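Local atomic coordinates of YCAC GENE product (Escherichia coli, PDB entry 1YAC), a protein that is probably a hydrolase of unknown specificity, an octameric member of the isochorismatase family with a three-layer alpha-beta-alpha sandwich fold. Residues 4-9 with 159-164; 37-42 with 136-141; 88-91 with 95-98; 99-104 with 127-132. All blocks are in the same frame, centred on the assembly; numbering follows the deposited sequence.

Contact 1: residues 4-9 with 159-164; sequences PYVRLD and GAQLMT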
loop_
_atom_site.group_PDB
_atom_site.type_symbol
_atom_site.label_atom_id
_atom_site.label_comp_id
_atom_site.label_asym_id
_atom_site.label_seq_id
_atom_site.Cartn_x
_atom_site.Cartn_y
_atom_site.Cartn_z
ATOM N N PRO A 4 35.393 5.746 -8.509
ATOM C CA PRO A 4 35.516 7.113 -8.014
ATOM C C PRO A 4 34.135 7.615 -7.635
ATOM O O PRO A 4 33.133 7.202 -8.226
ATOM C CB PRO A 4 36.009 7.883 -9.243
ATOM C CG PRO A 4 36.657 6.842 -10.083
ATOM C CD PRO A 4 35.732 5.674 -9.938
ATOM N N TYR A 5 34.089 8.496 -6.645
ATOM C CA TYR A 5 32.835 9.106 -6.217
ATOM C C TYR A 5 32.722 10.357 -7.105
ATOM O O TYR A 5 33.452 11.333 -6.901
ATOM C CB TYR A 5 32.949 9.474 -4.734
ATOM C CG TYR A 5 31.828 10.291 -4.111
ATOM C CD1 TYR A 5 30.576 10.439 -4.729
ATOM C CD2 TYR A 5 32.028 10.897 -2.879
ATOM C CE1 TYR A 5 29.551 11.176 -4.106
ATOM C CE2 TYR A 5 31.032 11.631 -2.257
ATOM C CZ TYR A 5 29.800 11.770 -2.865
ATOM O OH TYR A 5 28.834 12.512 -2.211
ATOM N N VAL A 6 31.883 10.281 -8.138
ATOM C CA VAL A 6 31.676 11.394 -9.070
ATOM C C VAL A 6 30.557 12.248 -8.462
ATOM O O VAL A 6 29.364 12.022 -8.705
ATOM C CB VAL A 6 31.289 10.871 -10.492
ATOM C CG1 VAL A 6 31.083 12.032 -11.481
ATOM C CG2 VAL A 6 32.361 9.925 -11.001
ATOM N N ARG A 7 30.958 13.189 -7.612
ATOM C CA ARG A 7 30.014 14.054 -6.919
ATOM C C ARG A 7 29.797 15.421 -7.545
ATOM O O ARG A 7 30.695 15.982 -8.179
ATOM C CB ARG A 7 30.408 14.199 -5.453
ATOM C CG ARG A 7 31.794 14.752 -5.179
ATOM C CD ARG A 7 31.888 15.068 -3.684
ATOM N NE ARG A 7 33.234 15.400 -3.223
ATOM C CZ ARG A 7 33.530 15.706 -1.963
ATOM N NH1 ARG A 7 32.583 15.721 -1.033
ATOM N NH2 ARG A 7 34.774 16.011 -1.628
ATOM N N LEU A 8 28.583 15.938 -7.372
ATOM C CA LEU A 8 28.200 17.239 -7.901
ATOM C C LEU A 8 29.135 18.326 -7.416
ATOM O O LEU A 8 29.519 18.366 -6.247
ATOM C CB LEU A 8 26.765 17.576 -7.514
ATOM C CG LEU A 8 25.691 16.769 -8.246
ATOM C CD1 LEU A 8 24.313 17.028 -7.594
ATOM C CD2 LEU A 8 25.680 17.145 -9.731
ATOM N N ASP A 9 29.498 19.187 -8.356
ATOM C CA ASP A 9 30.410 20.293 -8.141
ATOM C C ASP A 9 29.632 21.525 -8.586
ATOM O O ASP A 9 29.330 21.681 -9.766
ATOM C CB ASP A 9 31.639 20.057 -9.017
ATOM C CG ASP A 9 32.691 21.146 -8.890
ATOM O OD1 ASP A 9 32.404 22.258 -8.384
ATOM O OD2 ASP A 9 33.827 20.877 -9.339
ATOM N N GLY A 159 24.399 4.333 -16.651
ATOM C CA GLY A 159 25.388 5.070 -15.890
ATOM C C GLY A 159 24.888 6.355 -15.242
ATOM O O GLY A 159 25.671 7.095 -14.668
ATOM N N ALA A 160 23.594 6.640 -15.330
ATOM C CA ALA A 160 23.060 7.847 -14.691
ATOM C C ALA A 160 23.059 7.655 -13.180
ATOM O O ALA A 160 22.853 6.541 -12.692
ATOM C CB ALA A 160 21.646 8.113 -15.167
ATOM N N GLN A 161 23.352 8.718 -12.437
ATOM C CA GLN A 161 23.317 8.649 -10.982
ATOM C C GLN A 161 21.922 9.127 -10.565
ATOM O O GLN A 161 21.474 10.198 -10.982
ATOM C CB GLN A 161 24.406 9.533 -10.369
ATOM C CG GLN A 161 25.822 9.046 -10.676
ATOM C CD GLN A 161 26.881 9.704 -9.812
ATOM O OE1 GLN A 161 26.961 9.441 -8.609
ATOM N NE2 GLN A 161 27.710 10.553 -10.416
ATOM N N LEU A 162 21.203 8.293 -9.816
ATOM C CA LEU A 162 19.862 8.639 -9.369
ATOM C C LEU A 162 19.979 9.376 -8.052
ATOM O O LEU A 162 20.563 8.864 -7.103
ATOM C CB LEU A 162 19.005 7.375 -9.197
ATOM C CG LEU A 162 18.876 6.450 -10.414
ATOM C CD1 LEU A 162 17.865 5.378 -10.083
ATOM C CD2 LEU A 162 18.463 7.213 -11.670
ATOM N N MET A 163 19.463 10.598 -8.025
ATOM C CA MET A 163 19.510 11.425 -6.835
ATOM C C MET A 163 18.150 12.089 -6.579
ATOM O O MET A 163 17.210 11.972 -7.380
ATOM C CB MET A 163 20.625 12.483 -6.980
ATOM C CG MET A 163 22.061 11.919 -6.734
ATOM S SD MET A 163 23.290 13.190 -6.821
ATOM C CE MET A 163 23.260 13.822 -5.194
ATOM N N THR A 164 18.024 12.717 -5.418
ATOM C CA THR A 164 16.793 13.413 -5.065
ATOM C C THR A 164 17.192 14.843 -4.702
ATOM O O THR A 164 18.350 15.079 -4.344
ATOM C CB THR A 164 16.001 12.641 -3.972
ATOM O OG1 THR A 164 16.897 12.126 -2.983
ATOM C CG2 THR A 164 15.280 11.447 -4.626
HETATM O O HOH W 1 29.651 8.473 -8.197
#
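The outermost strand 161-163 of the parallel sheet meets the N-terminal loop 4-9 through two side chains, Gln161 reaching Val6 and Met163 reaching Leu8. Gln161 grips Val6 twice, its NE2 directly on the carbonyl and its OE1 through a water on the N-H. NE2 of Gln161 donates to Val6 O at 2.8 Å, an almost straight bond (165° at the hydrogen) that arrives in the carbonyl plane on a lone pair. Val6 O also lies nearly in the plane of the glutamine amide. On the amide's other branch, Gln161 OE1 accepts from a water at 2.9 Å, and the same water accepts from Val6 N; bond and water together fix the rotation of the amide. Extended beyond CG, the glutamine spans the gap between strand and loop, and its NE2 also lies 3.6 Å from Val6 CB, the two side chains crossing at about a right angle. Val6 itself is the centre of an inverse gamma turn. Gln161 OE1 takes a further bond from Arg154 of a second subunit; an alanine in place of this glutamine would probably leave Val6 O without its donor and that arginine without its acceptor. The side chains of Leu8 and Met163 reach toward each other tip to tip, with Leu8 CD1 4.0 Å from Met163 SD, the methionine bending at chi3 (85°) to bring CE near the same methyl. Phe134 touches both. Through Glu171, which receives Tyr5 OH and Leu8 N, the N-terminal segment crosses from edge strand 161-163 and its neighbours to helix 165-173 of the three-layer alpha-beta-alpha sandwich.

Contact 2: residues 37-42 with 136-141; sequences KNNVLA and VTDASG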
loop_
_atom_site.group_PDB
_atom_site.type_symbol
_atom_site.label_atom_id
_atom_site.label_comp_id
_atom_site.label_asym_id
_atom_site.label_seq_id
_atom_site.Cartn_x
_atom_site.Cartn_y
_atom_site.Cartn_z
ATOM N N LYS A 37 4.764 19.198 -6.460
ATOM C CA LYS A 37 4.898 20.634 -6.645
ATOM C C LYS A 37 6.038 21.171 -5.775
ATOM O O LYS A 37 6.895 21.922 -6.256
ATOM C CB LYS A 37 3.596 21.373 -6.296
ATOM C CG LYS A 37 3.748 22.893 -6.368
ATOM C CD LYS A 37 2.608 23.648 -5.695
ATOM C CE LYS A 37 2.902 25.138 -5.673
ATOM N NZ LYS A 37 1.870 25.887 -4.928
ATOM N N ASN A 38 6.048 20.792 -4.500
ATOM C CA ASN A 38 7.096 21.247 -3.592
ATOM C C ASN A 38 8.488 20.869 -4.092
ATOM O O ASN A 38 9.408 21.698 -4.076
ATOM C CB ASN A 38 6.896 20.667 -2.194
ATOM C CG ASN A 38 7.993 21.092 -1.231
ATOM O OD1 ASN A 38 8.206 22.294 -0.992
ATOM N ND2 ASN A 38 8.710 20.116 -0.687
ATOM N N ASN A 39 8.634 19.627 -4.549
ATOM C CA ASN A 39 9.919 19.117 -5.047
ATOM C C ASN A 39 10.408 19.850 -6.297
ATOM O O ASN A 39 11.594 20.181 -6.415
ATOM C CB ASN A 39 9.827 17.612 -5.322
ATOM C CG ASN A 39 9.734 16.782 -4.041
ATOM O OD1 ASN A 39 9.907 17.301 -2.935
ATOM N ND2 ASN A 39 9.468 15.485 -4.189
ATOM N N VAL A 40 9.510 20.085 -7.245
ATOM C CA VAL A 40 9.884 20.804 -8.464
ATOM C C VAL A 40 10.327 22.233 -8.108
ATOM O O VAL A 40 11.348 22.737 -8.612
ATOM C CB VAL A 40 8.700 20.853 -9.472
ATOM C CG1 VAL A 40 9.031 21.762 -10.670
ATOM C CG2 VAL A 40 8.390 19.446 -9.967
ATOM N N LEU A 41 9.577 22.883 -7.224
ATOM C CA LEU A 41 9.924 24.245 -6.824
ATOM C C LEU A 41 11.216 24.247 -6.010
ATOM O O LEU A 41 11.980 25.207 -6.048
ATOM C CB LEU A 41 8.778 24.890 -6.037
ATOM C CG LEU A 41 7.460 25.009 -6.811
ATOM C CD1 LEU A 41 6.438 25.753 -5.958
ATOM C CD2 LEU A 41 7.692 25.740 -8.121
ATOM N N ALA A 42 11.453 23.177 -5.266
ATOM C CA ALA A 42 12.666 23.064 -4.462
ATOM C C ALA A 42 13.862 23.023 -5.396
ATOM O O ALA A 42 14.864 23.701 -5.149
ATOM C CB ALA A 42 12.622 21.807 -3.602
ATOM N N VAL A 136 17.148 13.814 -11.058
ATOM C CA VAL A 136 16.447 14.148 -9.817
ATOM C C VAL A 136 15.123 13.381 -9.892
ATOM O O VAL A 136 14.128 13.866 -10.436
ATOM C CB VAL A 136 16.208 15.662 -9.677
ATOM C CG1 VAL A 136 15.831 15.987 -8.255
ATOM C CG2 VAL A 136 17.459 16.437 -10.055
ATOM N N THR A 137 15.115 12.195 -9.295
ATOM C CA THR A 137 13.966 11.299 -9.356
ATOM C C THR A 137 12.713 11.767 -8.635
ATOM O O THR A 137 11.616 11.282 -8.928
ATOM C CB THR A 137 14.336 9.887 -8.863
ATOM O OG1 THR A 137 14.741 9.952 -7.495
ATOM C CG2 THR A 137 15.477 9.312 -9.695
ATOM N N ASP A 138 12.879 12.638 -7.638
ATOM C CA ASP A 138 11.711 13.143 -6.929
ATOM C C ASP A 138 11.162 14.463 -7.489
ATOM O O ASP A 138 10.164 14.981 -6.985
ATOM C CB ASP A 138 11.913 13.155 -5.404
ATOM C CG ASP A 138 12.976 14.128 -4.940
ATOM O OD1 ASP A 138 13.748 14.658 -5.772
ATOM O OD2 ASP A 138 13.044 14.352 -3.711
ATOM N N ALA A 139 11.797 14.979 -8.546
ATOM C CA ALA A 139 11.331 16.187 -9.230
ATOM C C ALA A 139 10.971 15.833 -10.693
ATOM O O ALA A 139 10.833 16.715 -11.546
ATOM C CB ALA A 139 12.383 17.294 -9.184
ATOM N N SER A 140 10.888 14.534 -10.976
ATOM C CA SER A 140 10.522 14.016 -12.296
ATOM C C SER A 140 9.272 13.185 -12.047
ATOM O O SER A 140 9.188 12.503 -11.030
ATOM C CB SER A 140 11.636 13.134 -12.856
ATOM O OG SER A 140 12.826 13.895 -13.037
ATOM N N GLY A 141 8.288 13.269 -12.937
ATOM C CA GLY A 141 7.052 12.538 -12.704
ATOM C C GLY A 141 6.557 11.735 -13.880
ATOM O O GLY A 141 6.875 12.038 -15.039
HETATM O O HOH W 2 10.797 13.694 -2.165
#
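Asn39 of helix 33-49 faces Asp138 in the loop that follows strand 132-136, where an outer helix of the three-layer sandwich packs against the C-terminal ends of the strands of the parallel sheet. The loop opens with a type I beta turn from Val136 to Ala139, and the close part of the contact is built on the carbonyl of Asp138 inside that turn. With CG opposite the carbonyl carbon (chi1 -71°), Asn39 points its amide at the turn. Asn39 ND2 donates to Asp138 O at 2.9 Å, bent to 143° at the hydrogen and tilted 34° from the carbonyl plane. The same oxygen sits 3.1 Å from Asn39 CB, so it is pressed against both the root and the end of the asparagine. The amide is held from its other branch as well, since Asn39 OD1 accepts from Trp165 NE1.

Around Ala139 the fit is looser. Val40 CG2 stands 4.0 Å from Ala139 O, which is hydrogen-bonded to His20 NE2, and the methyl of Ala139 comes no nearer than 4.1 Å to Asn39 O. The carboxylate of Asp138 is also set back: its OD2 is 3.8 Å from Asn39 ND2, and a water bridges the two. Its OD1 is taken by the backbone N of Trp165, so that this one tryptophan steadies both side chains. Within the turn, Val136 O accepts Ala139 N and the hydroxyl of Ser140 from opposite faces of its plane. The water that completes the contact accepts from Asn39 ND2 at 3.0 Å and donates to Asp138 OD2 at 2.8 Å.

Contact 3: residues 88-91 with 95-98; sequences INAW and DFVK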
loop_
_atom_site.group_PDB
_atom_site.type_symbol
_atom_site.label_atom_id
_atom_site.label_comp_id
_atom_site.label_asym_id
_atom_site.label_seq_id
_atom_site.Cartn_x
_atom_site.Cartn_y
_atom_site.Cartn_z
ATOM N N ILE A 88 10.680 14.994 -29.493
ATOM C CA ILE A 88 10.276 14.449 -28.199
ATOM C C ILE A 88 11.484 14.401 -27.267
ATOM O O ILE A 88 11.404 14.833 -26.119
ATOM C CB ILE A 88 9.592 13.070 -28.377
ATOM C CG1 ILE A 88 8.264 13.260 -29.127
ATOM C CG2 ILE A 88 9.361 12.420 -27.027
ATOM C CD1 ILE A 88 7.481 11.979 -29.397
ATOM N N ASN A 89 12.589 13.836 -27.747
ATOM C CA ASN A 89 13.838 13.807 -26.968
ATOM C C ASN A 89 14.456 15.207 -27.190
ATOM O O ASN A 89 14.762 15.585 -28.328
ATOM C CB ASN A 89 14.792 12.745 -27.513
ATOM C CG ASN A 89 16.136 12.767 -26.821
ATOM O OD1 ASN A 89 16.400 13.597 -25.956
ATOM N ND2 ASN A 89 16.992 11.833 -27.185
ATOM N N ALA A 90 14.592 15.991 -26.115
ATOM C CA ALA A 90 15.164 17.335 -26.195
ATOM C C ALA A 90 16.543 17.340 -26.841
ATOM O O ALA A 90 16.923 18.317 -27.497
ATOM C CB ALA A 90 15.253 17.963 -24.808
ATOM N N TRP A 91 17.293 16.254 -26.651
ATOM C CA TRP A 91 18.625 16.143 -27.236
ATOM C C TRP A 91 18.597 16.148 -28.764
ATOM O O TRP A 91 19.611 16.406 -29.386
ATOM C CB TRP A 91 19.361 14.904 -26.729
ATOM C CG TRP A 91 20.837 15.141 -26.655
ATOM C CD1 TRP A 91 21.780 14.806 -27.598
ATOM C CD2 TRP A 91 21.551 15.787 -25.591
ATOM N NE1 TRP A 91 23.028 15.207 -27.182
ATOM C CE2 TRP A 91 22.915 15.812 -25.956
ATOM C CE3 TRP A 91 21.164 16.349 -24.362
ATOM C CZ2 TRP A 91 23.900 16.377 -25.132
ATOM C CZ3 TRP A 91 22.140 16.907 -23.548
ATOM C CH2 TRP A 91 23.493 16.918 -23.936
ATOM N N ASP A 95 19.055 23.453 -30.936
ATOM C CA ASP A 95 19.148 24.610 -30.052
ATOM C C ASP A 95 19.334 24.158 -28.614
ATOM O O ASP A 95 20.083 24.777 -27.858
ATOM C CB ASP A 95 17.887 25.473 -30.133
ATOM C CG ASP A 95 17.872 26.372 -31.345
ATOM O OD1 ASP A 95 18.923 26.515 -32.002
ATOM O OD2 ASP A 95 16.813 26.956 -31.635
ATOM N N PHE A 96 18.644 23.082 -28.239
ATOM C CA PHE A 96 18.745 22.565 -26.880
ATOM C C PHE A 96 20.176 22.109 -26.576
ATOM O O PHE A 96 20.774 22.558 -25.598
ATOM C CB PHE A 96 17.749 21.419 -26.658
ATOM C CG PHE A 96 17.770 20.864 -25.263
ATOM C CD1 PHE A 96 17.072 21.496 -24.240
ATOM C CD2 PHE A 96 18.506 19.710 -24.964
ATOM C CE1 PHE A 96 17.100 20.995 -22.940
ATOM C CE2 PHE A 96 18.536 19.201 -23.667
ATOM C CZ PHE A 96 17.833 19.848 -22.657
ATOM N N VAL A 97 20.728 21.249 -27.430
ATOM C CA VAL A 97 22.088 20.743 -27.228
ATOM C C VAL A 97 23.097 21.899 -27.198
ATOM O O VAL A 97 23.988 21.936 -26.344
ATOM C CB VAL A 97 22.498 19.694 -28.306
ATOM C CG1 VAL A 97 23.894 19.166 -28.007
ATOM C CG2 VAL A 97 21.520 18.523 -28.316
ATOM N N LYS A 98 22.924 22.864 -28.097
ATOM C CA LYS A 98 23.812 24.025 -28.146
ATOM C C LYS A 98 23.795 24.762 -26.804
ATOM O O LYS A 98 24.850 25.084 -26.242
ATOM C CB LYS A 98 23.378 24.980 -29.258
ATOM C CG LYS A 98 24.263 24.962 -30.478
ATOM C CD LYS A 98 23.804 25.995 -31.499
ATOM C CE LYS A 98 23.831 27.401 -30.912
ATOM N NZ LYS A 98 23.407 28.427 -31.914
#
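Two methyl groups and two aromatic faces interlock here, Ala90 against Phe96 and Val97 against Trp91. The methyl of Ala90 presses down on the centre of the Phe96 ring, with CB 3.6 Å from the centroid and 8° off the normal, a CH-pi contact. Phe96 carries CG anti to its backbone N (chi1 -178°), which lays the ring beside the 88-91 chain and brings CD2 to 3.3 Å from Ala90 O. The reciprocal bump is Val97 CG2: it stands over the five-membered ring of Trp91, 3.6 Å from the centroid and 2° off the normal. The same methyl makes an unusually close approach to Trp91 O. The chain turns just before helix 94-102, and an Asx turn, Asn89 OD1 accepting from Trp91 N at 2.9 Å, shapes its approach. Trp91 NE1 donates to OE2 of Glu129, which lies beyond the two segments. A serine in place of Trp91 would probably strip Val97 CG2 of the face it rests on and leave Glu129 OE2 without its indole donor. Between the two pairings, Trp91 CE3 fits against the edge of the Phe96 ring, near its plane, 3.9 Å from Phe96 CE2.

Contact 4: residues 99-104 with 127-132; sequences AVKATG and IEEGFD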
loop_
_atom_site.group_PDB
_atom_site.type_symbol
_atom_site.label_atom_id
_atom_site.label_comp_id
_atom_site.label_asym_id
_atom_site.label_seq_id
_atom_site.Cartn_x
_atom_site.Cartn_y
_atom_site.Cartn_z
ATOM N N ALA A 99 22.596 24.982 -26.268
ATOM C CA ALA A 99 22.464 25.676 -24.987
ATOM C C ALA A 99 23.150 24.875 -23.877
ATOM O O ALA A 99 23.889 25.439 -23.064
ATOM C CB ALA A 99 20.993 25.917 -24.652
ATOM N N VAL A 100 22.941 23.558 -23.871
ATOM C CA VAL A 100 23.558 22.699 -22.864
ATOM C C VAL A 100 25.081 22.790 -22.941
ATOM O O VAL A 100 25.745 23.052 -21.939
ATOM C CB VAL A 100 23.136 21.222 -23.023
ATOM C CG1 VAL A 100 23.936 20.342 -22.056
ATOM C CG2 VAL A 100 21.641 21.076 -22.761
ATOM N N LYS A 101 25.625 22.610 -24.139
ATOM C CA LYS A 101 27.072 22.672 -24.313
ATOM C C LYS A 101 27.639 24.059 -24.033
ATOM O O LYS A 101 28.765 24.182 -23.553
ATOM C CB LYS A 101 27.468 22.170 -25.704
ATOM C CG LYS A 101 27.185 20.669 -25.891
ATOM C CD LYS A 101 27.657 20.148 -27.232
ATOM C CE LYS A 101 27.426 18.654 -27.321
ATOM N NZ LYS A 101 27.980 18.077 -28.569
ATOM N N ALA A 102 26.843 25.101 -24.277
ATOM C CA ALA A 102 27.287 26.476 -24.045
ATOM C C ALA A 102 27.481 26.777 -22.563
ATOM O O ALA A 102 28.137 27.756 -22.210
ATOM C CB ALA A 102 26.307 27.470 -24.651
ATOM N N THR A 103 26.872 25.983 -21.689
ATOM C CA THR A 103 27.034 26.210 -20.257
ATOM C C THR A 103 28.474 25.875 -19.866
ATOM O O THR A 103 28.974 26.357 -18.857
ATOM C CB THR A 103 26.089 25.327 -19.399
ATOM O OG1 THR A 103 26.468 23.956 -19.515
ATOM C CG2 THR A 103 24.637 25.476 -19.832
ATOM N N GLY A 104 29.099 25.001 -20.650
ATOM C CA GLY A 104 30.464 24.585 -20.391
ATOM C C GLY A 104 30.579 23.652 -19.199
ATOM O O GLY A 104 31.689 23.395 -18.716
ATOM N N ILE A 127 24.618 10.924 -21.749
ATOM C CA ILE A 127 25.601 9.954 -21.274
ATOM C C ILE A 127 26.438 9.504 -22.473
ATOM O O ILE A 127 27.672 9.450 -22.385
ATOM C CB ILE A 127 24.917 8.730 -20.580
ATOM C CG1 ILE A 127 24.416 9.136 -19.187
ATOM C CG2 ILE A 127 25.884 7.528 -20.479
ATOM C CD1 ILE A 127 23.515 8.104 -18.526
ATOM N N GLU A 128 25.788 9.243 -23.606
ATOM C CA GLU A 128 26.530 8.824 -24.799
ATOM C C GLU A 128 27.513 9.916 -25.233
ATOM O O GLU A 128 28.599 9.628 -25.723
ATOM C CB GLU A 128 25.592 8.497 -25.961
ATOM C CG GLU A 128 26.341 8.173 -27.250
ATOM C CD GLU A 128 25.434 7.762 -28.394
ATOM O OE1 GLU A 128 24.371 7.151 -28.148
ATOM O OE2 GLU A 128 25.804 8.026 -29.556
ATOM N N GLU A 129 27.122 11.171 -25.043
ATOM C CA GLU A 129 27.976 12.298 -25.405
ATOM C C GLU A 129 29.115 12.541 -24.412
ATOM O O GLU A 129 29.952 13.409 -24.638
ATOM C CB GLU A 129 27.146 13.573 -25.586
ATOM C CG GLU A 129 26.258 13.563 -26.823
ATOM C CD GLU A 129 26.485 14.760 -27.736
ATOM O OE1 GLU A 129 27.558 15.389 -27.661
ATOM O OE2 GLU A 129 25.592 15.073 -28.548
ATOM N N GLY A 130 29.147 11.792 -23.314
ATOM C CA GLY A 130 30.217 11.956 -22.351
ATOM C C GLY A 130 29.933 12.786 -21.121
ATOM O O GLY A 130 30.837 13.021 -20.318
ATOM N N PHE A 131 28.697 13.235 -20.947
ATOM C CA PHE A 131 28.365 14.026 -19.760
ATOM C C PHE A 131 28.128 13.144 -18.529
ATOM O O PHE A 131 27.786 11.965 -18.649
ATOM C CB PHE A 131 27.086 14.842 -19.996
ATOM C CG PHE A 131 27.251 15.984 -20.961
ATOM C CD1 PHE A 131 27.634 17.242 -20.507
ATOM C CD2 PHE A 131 26.983 15.810 -22.318
ATOM C CE1 PHE A 131 27.741 18.318 -21.398
ATOM C CE2 PHE A 131 27.087 16.870 -23.212
ATOM C CZ PHE A 131 27.466 18.126 -22.747
ATOM N N ASP A 132 28.330 13.713 -17.350
ATOM C CA ASP A 132 28.043 13.007 -16.108
ATOM C C ASP A 132 26.619 13.443 -15.799
ATOM O O ASP A 132 26.364 14.621 -15.584
ATOM C CB ASP A 132 29.009 13.433 -15.011
ATOM C CG ASP A 132 30.387 12.873 -15.239
ATOM O OD1 ASP A 132 30.465 11.726 -15.734
ATOM O OD2 ASP A 132 31.378 13.579 -14.973
#
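The CA atoms of Lys101 and Phe131 are the nearest across the segments, yet 9.9 Å apart, so side chains alone bridge the gap between the ends of two helices. Each helix belongs to a beta-alpha-beta crossover of the parallel sheet, and in each case the chain leaves the helix at a glycine of positive phi: Gly104 after helix 94-102, and Gly130, at 99°, closing a Schellman motif after helix 115-128. The turn at Gly130 carries the chain to strand 132-136; Glu129 and Phe131, before and after it, both point toward segment 99-104.

On the solvent-exposed side, Lys101 stretches straight out from CG, and its NZ forms a salt bridge with Glu129 OE1 at 2.9 Å, meeting the oxygen on the syn side and 17° out of the carboxylate plane. Glu129 bends at chi2 (-125°) to present OE1 to the lysine, while its other oxygen is engaged by the indole of Trp91. Further in, the aliphatic root of the same lysine, CG, lies 4.1 Å from Phe131 CZ at the ring edge. On the buried side Val100 CG1 approaches that CZ obliquely at 4.2 Å, while Leu108 of strand 107-112 touches both Val100 and Phe131. Two donors of Thr103, its backbone N and its hydroxyl, converge on Val100 O; Thr103 OG1 donates to it at 2.7 Å, nearly along the C=O axis.

Overall arrangement
Along the chain, contact 1 spans nearly the whole family domain, joining the N-terminal arm to the last strand of the sheet; the other three fall between its segments, contacts 3 and 4 in series within the span of contact 2. Contacts 3 and 4 share helix 94-102, lie about 11 Å apart between centres and meet through Trp91, which packs on Val100 and Phe131. Contacts 1 and 2, about 17 Å apart between centres, are joined where Met163 meets Thr137 between neighbouring strand ends. Contacts 1 and 2 border the second subunit, 3 and 4 the fourth, so the crossovers and edge strand of one sandwich also serve the octamer's interfaces.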